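Local structure of conserved hypothetical exported protein (Bacteroides fragilis, 4JJA) at residues A180-V183 and R187-P190; T260-N265 and Y311-M316; A15-L20 and L45-N50. The protein is of unproven function but may act, like NamZ-type exo-beta-N-acetylmuramidases, on peptidoglycan by releasing N-acetylmuramic acid residues. All coordinates share one frame; numbering follows the deposited sequence. Where two conformers were deposited one is given.

Contact 1. Residues A180-V183 and R187-P190; sequences ALMV and RWLP
Met182, deposited as selenomethionine, and Val183 end their segment beside Trp188, whose indole folds back along helix 176-185 with CG opposite its own carbonyl carbon (chi1 -71°). Met182 holds CG anti to its backbone N (chi1 -176°), and the extended chain beyond it runs past the six-membered ring: CG is 3.7 Å from Trp188 CZ3, while SE of Met182 lies 3.8 Å from CH2 of Trp188. SE is 4.8 Å from the centroid of that ring and 58° off its normal, an oblique Met-aromatic contact. Val183 uses both branches: CG2 sits at the edge of the indole, near its plane, 3.9 Å from Trp188 CE3, while CG1 turns to Leu189; at 3.5 Å, Val183 CG1 and Leu189 CD2 are pressed together more closely than two methyls normally are. The backbone adds a nearly straight bond, Trp188 N to Val183 O at 2.9 Å. A water also donates to Val183 O and accepts from Leu189 N. Arg187, at positive phi, belongs to the Schellman motif closing the helix. Met127 of helix 119-132 packs on Val183 and Leu189. Two donors thus satisfy the Val183 carbonyl, and the apolar packing is consistent with a well-ordered exit from the helix.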
ATOM      1  N   ALA A 180      -3.545  -8.393   9.070  1.00  8.68           N
ATOM      2  CA  ALA A 180      -3.234  -9.813   9.197  1.00  8.54           C
ATOM      3  C   ALA A 180      -4.214 -10.475  10.138  1.00  9.30           C
ATOM      4  O   ALA A 180      -4.698 -11.606   9.865  1.00  9.93           O
ATOM      5  CB  ALA A 180      -1.824 -10.027   9.668  1.00 10.08           C
ATOM      6  N   LEU A 181      -4.485  -9.840  11.273  1.00  9.01           N
ATOM      7  CA  LEU A 181      -5.440 -10.389  12.217  1.00  9.28           C
ATOM      8  C   LEU A 181      -6.824 -10.555  11.596  1.00  8.68           C
ATOM      9  O   LEU A 181      -7.529 -11.554  11.849  1.00  9.97           O
ATOM     10  CB  LEU A 181      -5.483  -9.542  13.500  1.00 10.36           C
ATOM     11  CG  LEU A 181      -4.175  -9.461  14.314  1.00 11.15           C
ATOM     12  CD1 LEU A 181      -4.294  -8.505  15.503  1.00 13.53           C
ATOM     13  CD2 LEU A 181      -3.698 -10.859  14.773  1.00 14.15           C
HETATM   14  N   MSE A 182      -7.236  -9.572  10.806  1.00  8.92           N
HETATM   15  CA  MSE A 182      -8.517  -9.642  10.108  1.00  9.04           C
HETATM   16  C   MSE A 182      -8.551 -10.735   9.074  1.00  9.96           C
HETATM   17  O   MSE A 182      -9.556 -11.444   8.953  1.00 10.77           O
HETATM   18  CB  MSE A 182      -8.884  -8.290   9.508  1.00  9.23           C
HETATM   19  CG  MSE A 182     -10.244  -8.271   8.865  1.00 10.04           C
HETATM   20 SE   MSE A 182     -10.730  -6.415   8.447  0.75  7.30          SE
HETATM   21  CE  MSE A 182     -12.668  -6.692   8.389  1.00 12.65           C
ATOM     22  N   VAL A 183      -7.484 -10.911   8.303  1.00  9.19           N
ATOM     23  CA  VAL A 183      -7.410 -11.999   7.342  1.00 10.00           C
ATOM     24  C   VAL A 183      -7.623 -13.349   8.024  1.00 10.70           C
ATOM     25  O   VAL A 183      -8.366 -14.178   7.502  1.00 11.94           O
ATOM     26  CB  VAL A 183      -6.030 -11.946   6.634  1.00  9.74           C
ATOM     27  CG1 VAL A 183      -5.706 -13.242   5.919  1.00 11.93           C
ATOM     28  CG2 VAL A 183      -5.972 -10.720   5.710  1.00 10.19           C
ATOM     29  N   ARG A 187     -11.417 -15.345   7.767  1.00 14.02           N
ATOM     30  CA  ARG A 187     -11.133 -16.490   6.906  1.00 14.27           C
ATOM     31  C   ARG A 187     -10.930 -16.092   5.464  1.00 14.46           C
ATOM     32  O   ARG A 187     -11.546 -16.647   4.530  1.00 16.36           O
ATOM     33  CB  ARG A 187     -12.145 -17.650   7.060  1.00 15.75           C
ATOM     34  CG  ARG A 187     -12.116 -18.232   8.405  1.00 16.07           C
ATOM     35  CD  ARG A 187     -10.749 -18.915   8.673  1.00 16.01           C
ATOM     36  NE  ARG A 187     -10.879 -19.799   9.828  1.00 17.36           N
ATOM     37  CZ  ARG A 187     -10.822 -19.392  11.087  1.00 15.97           C
ATOM     38  NH1 ARG A 187     -10.616 -18.098  11.390  1.00 17.74           N
ATOM     39  NH2 ARG A 187     -10.973 -20.298  12.060  1.00 16.63           N
ATOM     40  N   TRP A 188     -10.017 -15.148   5.271  1.00 14.08           N
ATOM     41  CA  TRP A 188      -9.683 -14.679   3.937  1.00 13.36           C
ATOM     42  C   TRP A 188      -8.487 -15.398   3.303  1.00 14.79           C
ATOM     43  O   TRP A 188      -8.170 -15.143   2.141  1.00 17.13           O
ATOM     44  CB  TRP A 188      -9.437 -13.168   3.999  1.00 12.60           C
ATOM     45  CG  TRP A 188     -10.649 -12.344   4.224  1.00 13.85           C
ATOM     46  CD1 TRP A 188     -11.941 -12.716   4.087  1.00 17.02           C
ATOM     47  CD2 TRP A 188     -10.681 -10.972   4.605  1.00 12.51           C
ATOM     48  NE1 TRP A 188     -12.773 -11.673   4.393  1.00 14.84           N
ATOM     49  CE2 TRP A 188     -12.012 -10.578   4.687  1.00 13.47           C
ATOM     50  CE3 TRP A 188      -9.705 -10.031   4.886  1.00 12.62           C
ATOM     51  CZ2 TRP A 188     -12.371  -9.275   5.015  1.00 13.84           C
ATOM     52  CZ3 TRP A 188     -10.045  -8.776   5.206  1.00 12.91           C
ATOM     53  CH2 TRP A 188     -11.365  -8.389   5.263  1.00 13.15           C
ATOM     54  N   LEU A 189      -7.825 -16.310   4.016  1.00 15.77           N
ATOM     55  CA  LEU A 189      -6.843 -17.167   3.368  1.00 17.11           C
ATOM     56  C   LEU A 189      -7.509 -18.268   2.529  1.00 21.11           C
ATOM     57  O   LEU A 189      -8.571 -18.736   2.880  1.00 20.56           O
ATOM     58  CB  LEU A 189      -5.897 -17.820   4.403  1.00 16.01           C
ATOM     59  CG  LEU A 189      -5.029 -16.901   5.257  1.00 15.41           C
ATOM     60  CD1 LEU A 189      -4.160 -17.700   6.193  1.00 17.72           C
ATOM     61  CD2 LEU A 189      -4.197 -15.973   4.363  1.00 17.08           C
ATOM     62  N   PRO A 190      -6.832 -18.758   1.472  1.00 24.33           N
ATOM     63  CA  PRO A 190      -7.285 -20.017   0.782  1.00 26.94           C
ATOM     64  C   PRO A 190      -7.478 -21.241   1.666  1.00 29.55           C
ATOM     65  O   PRO A 190      -6.732 -21.464   2.622  1.00 31.31           O
ATOM     66  CB  PRO A 190      -6.126 -20.305  -0.156  1.00 26.80           C
ATOM     67  CG  PRO A 190      -5.568 -18.991  -0.472  1.00 25.53           C
ATOM     68  CD  PRO A 190      -5.662 -18.164   0.819  1.00 24.33           C
TER
HETATM   69  O   HOH W   1      -7.973 -17.018   6.948  1.00 20.59           O

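Contact 2. Residues T260-N265 and Y311-M316; sequences TGYNYN and YHNLNM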
ATOM      1  N   THR A 260      -7.538  20.760 -22.123  1.00 13.48           N
ATOM      2  CA  THR A 260      -7.617  22.050 -22.807  1.00 18.18           C
ATOM      3  C   THR A 260      -8.172  23.070 -21.829  1.00 17.59           C
ATOM      4  O   THR A 260      -9.114  22.812 -21.079  1.00 18.73           O
ATOM      5  CB  THR A 260      -8.562  21.917 -24.108  1.00 19.62           C
ATOM      6  OG1 THR A 260      -7.984  20.999 -25.083  1.00 21.36           O
ATOM      7  CG2 THR A 260      -8.857  23.269 -24.795  1.00 22.26           C
ATOM      8  N   GLY A 261      -7.532  24.237 -21.779  1.00 17.97           N
ATOM      9  CA  GLY A 261      -7.981  25.284 -20.883  1.00 18.61           C
ATOM     10  C   GLY A 261      -7.337  25.411 -19.511  1.00 21.38           C
ATOM     11  O   GLY A 261      -7.879  26.051 -18.593  1.00 23.77           O
ATOM     12  N   TYR A 262      -6.157  24.824 -19.389  1.00 19.54           N
ATOM     13  CA  TYR A 262      -5.467  24.733 -18.101  1.00 19.67           C
ATOM     14  C   TYR A 262      -4.231  25.655 -18.017  1.00 21.55           C
ATOM     15  O   TYR A 262      -3.547  25.810 -19.033  1.00 24.37           O
ATOM     16  CB  TYR A 262      -5.037  23.285 -17.882  1.00 18.33           C
ATOM     17  CG  TYR A 262      -6.198  22.390 -17.606  1.00 16.60           C
ATOM     18  CD1 TYR A 262      -6.726  22.257 -16.315  1.00 15.30           C
ATOM     19  CD2 TYR A 262      -6.833  21.726 -18.664  1.00 15.81           C
ATOM     20  CE1 TYR A 262      -7.840  21.414 -16.073  1.00 15.99           C
ATOM     21  CE2 TYR A 262      -7.905  20.897 -18.420  1.00 16.33           C
ATOM     22  CZ  TYR A 262      -8.435  20.769 -17.127  1.00 17.86           C
ATOM     23  OH  TYR A 262      -9.533  19.951 -16.917  1.00 19.58           O
ATOM     24  N   ASN A 263      -4.001  26.104 -16.759  0.50 21.75           N
ATOM     25  CA  ASN A 263      -2.973  27.051 -16.238  0.50 21.08           C
ATOM     26  C   ASN A 263      -1.696  26.386 -15.664  0.50 19.10           C
ATOM     27  O   ASN A 263      -0.959  26.986 -14.862  0.50 20.01           O
ATOM     28  CB  ASN A 263      -3.567  27.874 -15.077  0.50 21.83           C
ATOM     29  CG  ASN A 263      -4.488  28.999 -15.545  0.50 24.74           C
ATOM     30  OD1 ASN A 263      -4.403  29.474 -16.678  0.50 28.92           O
ATOM     31  ND2 ASN A 263      -5.370  29.413 -14.673  0.50 28.17           N
ATOM     32  N   TYR A 264      -1.518  25.115 -15.967  1.00 16.65           N
ATOM     33  CA  TYR A 264      -0.337  24.347 -15.636  1.00 14.00           C
ATOM     34  C   TYR A 264      -0.072  23.331 -16.729  1.00 12.99           C
ATOM     35  O   TYR A 264      -0.999  22.784 -17.300  1.00 12.95           O
ATOM     36  CB  TYR A 264      -0.527  23.668 -14.279  1.00 13.38           C
ATOM     37  CG  TYR A 264       0.602  22.767 -13.863  1.00 12.92           C
ATOM     38  CD1 TYR A 264       1.838  23.298 -13.492  1.00 15.82           C
ATOM     39  CD2 TYR A 264       0.432  21.410 -13.804  1.00 12.72           C
ATOM     40  CE1 TYR A 264       2.902  22.462 -13.127  1.00 16.17           C
ATOM     41  CE2 TYR A 264       1.447  20.568 -13.419  1.00 14.40           C
ATOM     42  CZ  TYR A 264       2.676  21.085 -13.108  1.00 14.07           C
ATOM     43  OH  TYR A 264       3.707  20.258 -12.792  1.00 18.37           O
ATOM     44  N   ASN A 265       1.195  23.052 -16.967  1.00 11.89           N
ATOM     45  CA  ASN A 265       1.596  22.008 -17.864  1.00 12.85           C
ATOM     46  C   ASN A 265       2.890  21.385 -17.408  1.00 11.71           C
ATOM     47  O   ASN A 265       3.617  21.954 -16.583  1.00 13.62           O
ATOM     48  CB  ASN A 265       1.648  22.489 -19.303  1.00 14.28           C
ATOM     49  CG  ASN A 265       2.586  23.608 -19.522  1.00 18.40           C
ATOM     50  OD1 ASN A 265       3.811  23.470 -19.386  1.00 23.33           O
ATOM     51  ND2 ASN A 265       2.021  24.728 -19.944  1.00 23.46           N
ATOM     52  N   TYR A 311     -12.432  13.795 -17.040  1.00  8.02           N
ATOM     53  CA  TYR A 311     -13.393  13.106 -17.880  1.00  8.12           C
ATOM     54  C   TYR A 311     -14.172  14.100 -18.722  1.00  8.91           C
ATOM     55  O   TYR A 311     -14.262  13.942 -19.954  1.00  9.70           O
ATOM     56  CB  TYR A 311     -14.365  12.290 -17.015  1.00  9.83           C
ATOM     57  CG  TYR A 311     -15.543  11.751 -17.822  1.00  9.28           C
ATOM     58  CD1 TYR A 311     -15.378  10.662 -18.617  1.00 10.29           C
ATOM     59  CD2 TYR A 311     -16.745  12.383 -17.845  1.00 10.91           C
ATOM     60  CE1 TYR A 311     -16.391  10.179 -19.421  1.00 11.62           C
ATOM     61  CE2 TYR A 311     -17.770  11.906 -18.614  1.00 10.94           C
ATOM     62  CZ  TYR A 311     -17.601  10.806 -19.408  1.00 11.87           C
ATOM     63  OH  TYR A 311     -18.614  10.332 -20.227  1.00 15.32           O
ATOM     64  N   HIS A 312     -14.732  15.110 -18.105  1.00  8.83           N
ATOM     65  CA  HIS A 312     -15.525  16.054 -18.851  1.00  9.38           C
ATOM     66  C   HIS A 312     -14.696  16.944 -19.751  1.00 10.37           C
ATOM     67  O   HIS A 312     -15.172  17.385 -20.788  1.00 13.35           O
ATOM     68  CB  HIS A 312     -16.407  16.906 -17.916  1.00  9.64           C
ATOM     69  CG  HIS A 312     -17.495  16.110 -17.283  1.00  9.47           C
ATOM     70  ND1 HIS A 312     -18.541  15.554 -17.995  1.00 11.07           N
ATOM     71  CD2 HIS A 312     -17.678  15.743 -15.995  1.00 11.49           C
ATOM     72  CE1 HIS A 312     -19.318  14.868 -17.168  1.00 11.59           C
ATOM     73  NE2 HIS A 312     -18.821  14.977 -15.937  1.00 11.50           N
ATOM     74  N   ASN A 313     -13.449  17.219 -19.381  1.00  9.18           N
ATOM     75  CA  ASN A 313     -12.627  18.056 -20.222  1.00  9.79           C
ATOM     76  C   ASN A 313     -12.213  17.335 -21.490  1.00 10.43           C
ATOM     77  O   ASN A 313     -12.167  17.937 -22.571  1.00 10.92           O
ATOM     78  CB  ASN A 313     -11.372  18.513 -19.461  1.00 10.72           C
ATOM     79  CG  ASN A 313     -10.572  19.536 -20.247  1.00 11.29           C
ATOM     80  OD1 ASN A 313      -9.646  19.191 -20.923  1.00 12.48           O
ATOM     81  ND2 ASN A 313     -11.031  20.780 -20.276  1.00 16.86           N
ATOM     82  N   LEU A 314     -11.865  16.048 -21.376  1.00 10.57           N
ATOM     83  CA  LEU A 314     -11.312  15.350 -22.518  1.00 11.64           C
ATOM     84  C   LEU A 314     -12.321  15.032 -23.614  1.00 13.78           C
ATOM     85  O   LEU A 314     -11.931  14.857 -24.770  1.00 16.26           O
ATOM     86  CB  LEU A 314     -10.590  14.080 -22.058  1.00 11.95           C
ATOM     87  CG  LEU A 314      -9.185  14.357 -21.623  1.00 13.07           C
ATOM     88  CD1 LEU A 314      -8.619  13.200 -20.793  1.00 14.89           C
ATOM     89  CD2 LEU A 314      -8.250  14.701 -22.823  1.00 15.17           C
ATOM     90  N   ASN A 315     -13.594  14.865 -23.251  1.00 13.18           N
ATOM     91  CA  ASN A 315     -14.650  14.622 -24.270  1.00 16.08           C
ATOM     92  C   ASN A 315     -14.409  13.394 -25.083  1.00 16.61           C
ATOM     93  O   ASN A 315     -14.738  13.360 -26.285  1.00 20.35           O
ATOM     94  CB  ASN A 315     -14.762  15.803 -25.262  1.00 17.01           C
ATOM     95  CG  ASN A 315     -15.262  17.041 -24.646  1.00 20.63           C
ATOM     96  OD1 ASN A 315     -16.245  17.028 -23.931  1.00 26.65           O
ATOM     97  ND2 ASN A 315     -14.603  18.156 -24.969  1.00 23.13           N
HETATM   98  N   MSE A 316     -13.891  12.341 -24.468  1.00 15.23           N
HETATM   99  CA  MSE A 316     -13.734  11.069 -25.208  1.00 16.84           C
HETATM  100  C   MSE A 316     -14.655   9.977 -24.703  1.00 16.43           C
HETATM  101  O   MSE A 316     -14.477   8.751 -25.013  1.00 17.72           O
HETATM  102  CB  MSE A 316     -12.268  10.655 -25.205  1.00 18.62           C
HETATM  103  CG  MSE A 316     -11.748  10.239 -23.915  1.00 17.61           C
HETATM  104 SE   MSE A 316      -9.913   9.444 -23.921  0.75 17.05          SE
HETATM  105  CE  MSE A 316      -8.952  11.030 -24.298  1.00 21.87           C
TER
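The carboxamide of Asn313 and the phenol ring of Tyr262 meet with their planes 71° apart, the two side chains approaching from opposite directions. OD1 of Asn313 lies in the ring plane, at the edge, as does the backbone N of Thr260. The closest ring atom is CE2 of Tyr262, 3.5 Å from Asn313 CG, and Tyr262 OH comes equally near to CB of Asn313, so the amide sits along the CE2 and hydroxyl side of the ring.

The amide carries the polar part of the contact by pairing with the backbone of one residue. Thr260 N donates to Asn313 OD1 at 2.9 Å, in the carbonyl plane and on a lone pair, with 151° at the hydrogen. In return, Asn313 ND2 donates to Thr260 O over 2.9 Å, also in that carbonyl's plane, though the acceptor is tilted 18° from the amide plane. Asn313 reaches this position with CG anti to its backbone N, which carries the amide from the last turn of helix 305-314 to the loop between strands 253-256 and 265-266.

Tyr262 OH is hydrogen-bonded to Asp309 in the same helix, and the Tyr262 ring also touches Val287 of strand 284-288. The contact therefore joins the last turn of helix 305-314 to the loop connecting the two outer strands of the small antiparallel sheet, at the surface. Because one amide satisfies both the N-H and the C=O of Thr260, the two bonds restrain rotation of the Asn313 amide and tether the backbone at Thr260.

Contact 3. Residues A15-L20 and L45-N50; sequences AYFPIL and LENNFN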
ATOM      1  N   ALA A  15      11.029  -6.735  23.284  1.00 13.75           N
ATOM      2  CA  ALA A  15       9.768  -7.413  23.068  1.00 13.90           C
ATOM      3  C   ALA A  15       9.835  -8.642  22.182  1.00 14.30           C
ATOM      4  O   ALA A  15       9.069  -9.559  22.372  1.00 16.93           O
ATOM      5  CB  ALA A  15       8.674  -6.436  22.527  1.00 14.31           C
ATOM      6  N   TYR A  16      10.745  -8.681  21.231  1.00 12.93           N
ATOM      7  CA  TYR A  16      10.761  -9.793  20.290  1.00 12.70           C
ATOM      8  C   TYR A  16      12.059 -10.554  20.171  1.00 11.95           C
ATOM      9  O   TYR A  16      12.022 -11.666  19.676  1.00 13.08           O
ATOM     10  CB  TYR A  16      10.268  -9.362  18.918  1.00 12.56           C
ATOM     11  CG  TYR A  16      11.137  -8.411  18.163  1.00 11.15           C
ATOM     12  CD1 TYR A  16      12.135  -8.891  17.327  1.00 13.15           C
ATOM     13  CD2 TYR A  16      11.017  -7.019  18.295  1.00 11.51           C
ATOM     14  CE1 TYR A  16      12.964  -8.073  16.639  1.00 13.59           C
ATOM     15  CE2 TYR A  16      11.878  -6.178  17.606  1.00 11.62           C
ATOM     16  CZ  TYR A  16      12.842  -6.689  16.761  1.00 11.82           C
ATOM     17  OH  TYR A  16      13.697  -5.867  16.046  1.00 14.08           O
ATOM     18  N   PHE A  17      13.182 -10.052  20.657  1.00 12.95           N
ATOM     19  CA  PHE A  17      14.415 -10.852  20.629  1.00 12.52           C
ATOM     20  C   PHE A  17      14.213 -12.223  21.284  1.00 14.27           C
ATOM     21  O   PHE A  17      14.622 -13.229  20.731  1.00 15.20           O
ATOM     22  CB  PHE A  17      15.598 -10.085  21.200  1.00 13.73           C
ATOM     23  CG  PHE A  17      16.323  -9.190  20.220  1.00 12.77           C
ATOM     24  CD1 PHE A  17      15.750  -8.770  19.033  1.00 14.08           C
ATOM     25  CD2 PHE A  17      17.535  -8.663  20.559  1.00 15.09           C
ATOM     26  CE1 PHE A  17      16.419  -7.949  18.188  1.00 14.53           C
ATOM     27  CE2 PHE A  17      18.221  -7.850  19.693  1.00 15.90           C
ATOM     28  CZ  PHE A  17      17.677  -7.494  18.519  1.00 15.35           C
ATOM     29  N   PRO A  18      13.489 -12.317  22.394  1.00 15.20           N
ATOM     30  CA  PRO A  18      13.280 -13.673  22.971  1.00 15.76           C
ATOM     31  C   PRO A  18      12.451 -14.595  22.105  1.00 16.49           C
ATOM     32  O   PRO A  18      12.612 -15.829  22.197  1.00 18.20           O
ATOM     33  CB  PRO A  18      12.599 -13.381  24.295  1.00 17.37           C
ATOM     34  CG  PRO A  18      13.202 -12.025  24.677  1.00 16.36           C
ATOM     35  CD  PRO A  18      13.173 -11.263  23.352  1.00 14.73           C
ATOM     36  N   ILE A  19      11.546 -14.060  21.310  1.00 15.23           N
ATOM     37  CA  ILE A  19      10.753 -14.877  20.392  1.00 16.62           C
ATOM     38  C   ILE A  19      11.669 -15.527  19.359  1.00 16.17           C
ATOM     39  O   ILE A  19      11.427 -16.659  18.945  1.00 17.40           O
ATOM     40  CB  ILE A  19       9.641 -14.018  19.655  1.00 17.58           C
ATOM     41  CG1 ILE A  19       8.686 -13.410  20.654  1.00 19.20           C
ATOM     42  CG2 ILE A  19       8.840 -14.852  18.718  1.00 19.24           C
ATOM     43  CD1 ILE A  19       7.700 -12.426  20.074  1.00 19.98           C
ATOM     44  N   LEU A  20      12.702 -14.811  18.927  1.00 15.22           N
ATOM     45  CA  LEU A  20      13.538 -15.245  17.845  1.00 14.70           C
ATOM     46  C   LEU A  20      14.688 -16.137  18.302  1.00 15.46           C
ATOM     47  O   LEU A  20      15.289 -16.824  17.497  1.00 16.18           O
ATOM     48  CB  LEU A  20      14.140 -14.018  17.163  1.00 14.48           C
ATOM     49  CG  LEU A  20      13.101 -13.063  16.549  1.00 13.42           C
ATOM     50  CD1 LEU A  20      13.880 -11.875  15.923  1.00 15.50           C
ATOM     51  CD2 LEU A  20      12.193 -13.753  15.548  1.00 15.29           C
ATOM     52  N   LEU A  45      21.421 -10.220  12.496  1.00 16.18           N
ATOM     53  CA  LEU A  45      22.707 -10.939  12.365  1.00 16.84           C
ATOM     54  C   LEU A  45      23.751 -10.448  13.352  1.00 17.53           C
ATOM     55  O   LEU A  45      24.504 -11.256  13.939  1.00 17.87           O
ATOM     56  CB  LEU A  45      23.216 -10.844  10.928  1.00 17.84           C
ATOM     57  CG  LEU A  45      22.430 -11.609   9.844  1.00 17.44           C
ATOM     58  CD1 LEU A  45      22.889 -11.193   8.440  1.00 21.84           C
ATOM     59  CD2 LEU A  45      22.476 -13.105  10.085  1.00 19.80           C
ATOM     60  N   GLU A  46      23.788  -9.159  13.603  1.00 17.78           N
ATOM     61  CA  GLU A  46      24.742  -8.574  14.575  0.50 19.40           C
ATOM     62  C   GLU A  46      24.467  -9.020  16.014  1.00 18.44           C
ATOM     63  O   GLU A  46      25.362  -9.010  16.847  1.00 20.33           O
ATOM     64  CB  GLU A  46      24.803  -7.026  14.477  0.50 20.48           C
ATOM     65  CG  GLU A  46      23.826  -6.182  15.327  0.50 23.28           C
ATOM     66  CD  GLU A  46      24.044  -4.630  15.213  0.50 25.94           C
ATOM     67  OE1 GLU A  46      25.144  -4.183  14.815  0.50 28.58           O
ATOM     68  OE2 GLU A  46      23.112  -3.863  15.545  0.50 27.35           O
ATOM     69  N   ASN A  47      23.231  -9.407  16.302  1.00 16.81           N
ATOM     70  CA  ASN A  47      22.797  -9.943  17.570  1.00 17.19           C
ATOM     71  C   ASN A  47      22.781 -11.483  17.588  1.00 17.08           C
ATOM     72  O   ASN A  47      22.181 -12.061  18.482  1.00 17.13           O
ATOM     73  CB  ASN A  47      21.467  -9.327  17.981  1.00 17.18           C
ATOM     74  CG  ASN A  47      21.637  -7.921  18.492  1.00 19.53           C
ATOM     75  OD1 ASN A  47      21.985  -7.713  19.657  1.00 21.51           O
ATOM     76  ND2 ASN A  47      21.442  -6.942  17.606  1.00 19.69           N
ATOM     77  N   ASN A  48      23.442 -12.089  16.598  1.00 16.73           N
ATOM     78  CA  ASN A  48      23.707 -13.529  16.521  0.50 17.97           C
ATOM     79  C   ASN A  48      22.462 -14.365  16.287  1.00 17.56           C
ATOM     80  O   ASN A  48      22.431 -15.570  16.573  1.00 19.44           O
ATOM     81  CB  ASN A  48      24.512 -14.021  17.738  0.50 18.84           C
ATOM     82  CG  ASN A  48      25.816 -13.284  17.899  0.50 20.78           C
ATOM     83  OD1 ASN A  48      26.537 -13.070  16.919  0.50 24.84           O
ATOM     84  ND2 ASN A  48      26.118 -12.860  19.122  0.50 26.65           N
ATOM     85  N   PHE A  49      21.437 -13.745  15.687  1.00 15.16           N
ATOM     86  CA  PHE A  49      20.288 -14.512  15.244  1.00 14.76           C
ATOM     87  C   PHE A  49      20.571 -15.161  13.875  1.00 15.77           C
ATOM     88  O   PHE A  49      21.278 -14.628  13.018  1.00 17.00           O
ATOM     89  CB  PHE A  49      19.031 -13.631  15.185  1.00 14.33           C
ATOM     90  CG  PHE A  49      18.591 -13.153  16.497  1.00 14.18           C
ATOM     91  CD1 PHE A  49      17.886 -13.975  17.321  1.00 15.63           C
ATOM     92  CD2 PHE A  49      18.885 -11.882  16.944  1.00 15.03           C
ATOM     93  CE1 PHE A  49      17.486 -13.544  18.583  1.00 16.27           C
ATOM     94  CE2 PHE A  49      18.486 -11.455  18.183  1.00 16.45           C
ATOM     95  CZ  PHE A  49      17.782 -12.273  19.000  1.00 15.45           C
ATOM     96  N   ASN A  50      19.939 -16.293  13.692  1.00 15.61           N
ATOM     97  CA  ASN A  50      20.135 -17.110  12.495  1.00 15.36           C
ATOM     98  C   ASN A  50      19.108 -16.752  11.414  1.00 14.87           C
ATOM     99  O   ASN A  50      18.070 -17.386  11.304  1.00 15.62           O
ATOM    100  CB  ASN A  50      20.013 -18.582  12.890  1.00 17.23           C
ATOM    101  CG  ASN A  50      20.303 -19.500  11.751  1.00 17.06           C
ATOM    102  OD1 ASN A  50      20.959 -19.109  10.763  1.00 21.84           O
ATOM    103  ND2 ASN A  50      19.821 -20.755  11.881  1.00 19.61           N
TER
HETATM  104  O   HOH W   2      18.286 -17.397  15.802  1.00 20.64           O
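A beta-alpha-beta crossover frames this contact: helix 40-46 links the parallel strands 24-28 and 50-56 of a Rossmann-like sheet, and the turn leaving it meets helix 13-20 through Phe17 and Phe49. Their rings form a tilted edge-to-face pair, centroids 4.8 Å apart and planes at 63°. Phe49 supplies the edge, with CE2 lying 3.6 Å above the Phe17 plane, over its centre, and CZ 3.6 Å from CG of Phe17. CE1 of Phe49 also lies 3.7 Å from Leu20 CB. Phe49 points its ring toward helix 13-20 by setting CG anti to its carbonyl carbon (chi1 -66°). At its far end, CE2 and CZ, the Phe17 ring meets the Asn47 amide obliquely, CE2 to Asn47 CG 3.6 Å, the two planes 57° apart; Asn47 ND2 is itself bonded to Ile43 O. Asn48, at positive phi, is the C-prime residue of the Schellman motif that ends helix 40-46. A water accepts from Asn50 N (2.9 Å) and donates weakly to Leu20 O. Leu44 touches Phe17, Leu20 and Phe49. The join between helix 13-20 and the turn after helix 40-46 is thus aromatic and apolar, with polar links limited to one water bridge, weak on its Leu20 O side.

How the contacts relate
From the N terminus, contact 3 comes first: it brings helix 13-20 to the turn after helix 40-46, closing a loop of 24 residues that includes strand 24-28. Contact 1 follows, a very short closure with three residues between its segments, at the end of helix 176-185. Contact 2 closes last, spanning 45 residues. The three lie in series; none nests or crosses. Contacts 1 and 3 belong to the part of the chain with the parallel sheet, contact 2 to the part with the three-stranded antiparallel sheet. Centres of contacts 1 and 3 are 27 Å apart, whereas contact 2 lies 43 Å from contact 1 and 56 Å from contact 3, across the chain's centre from both.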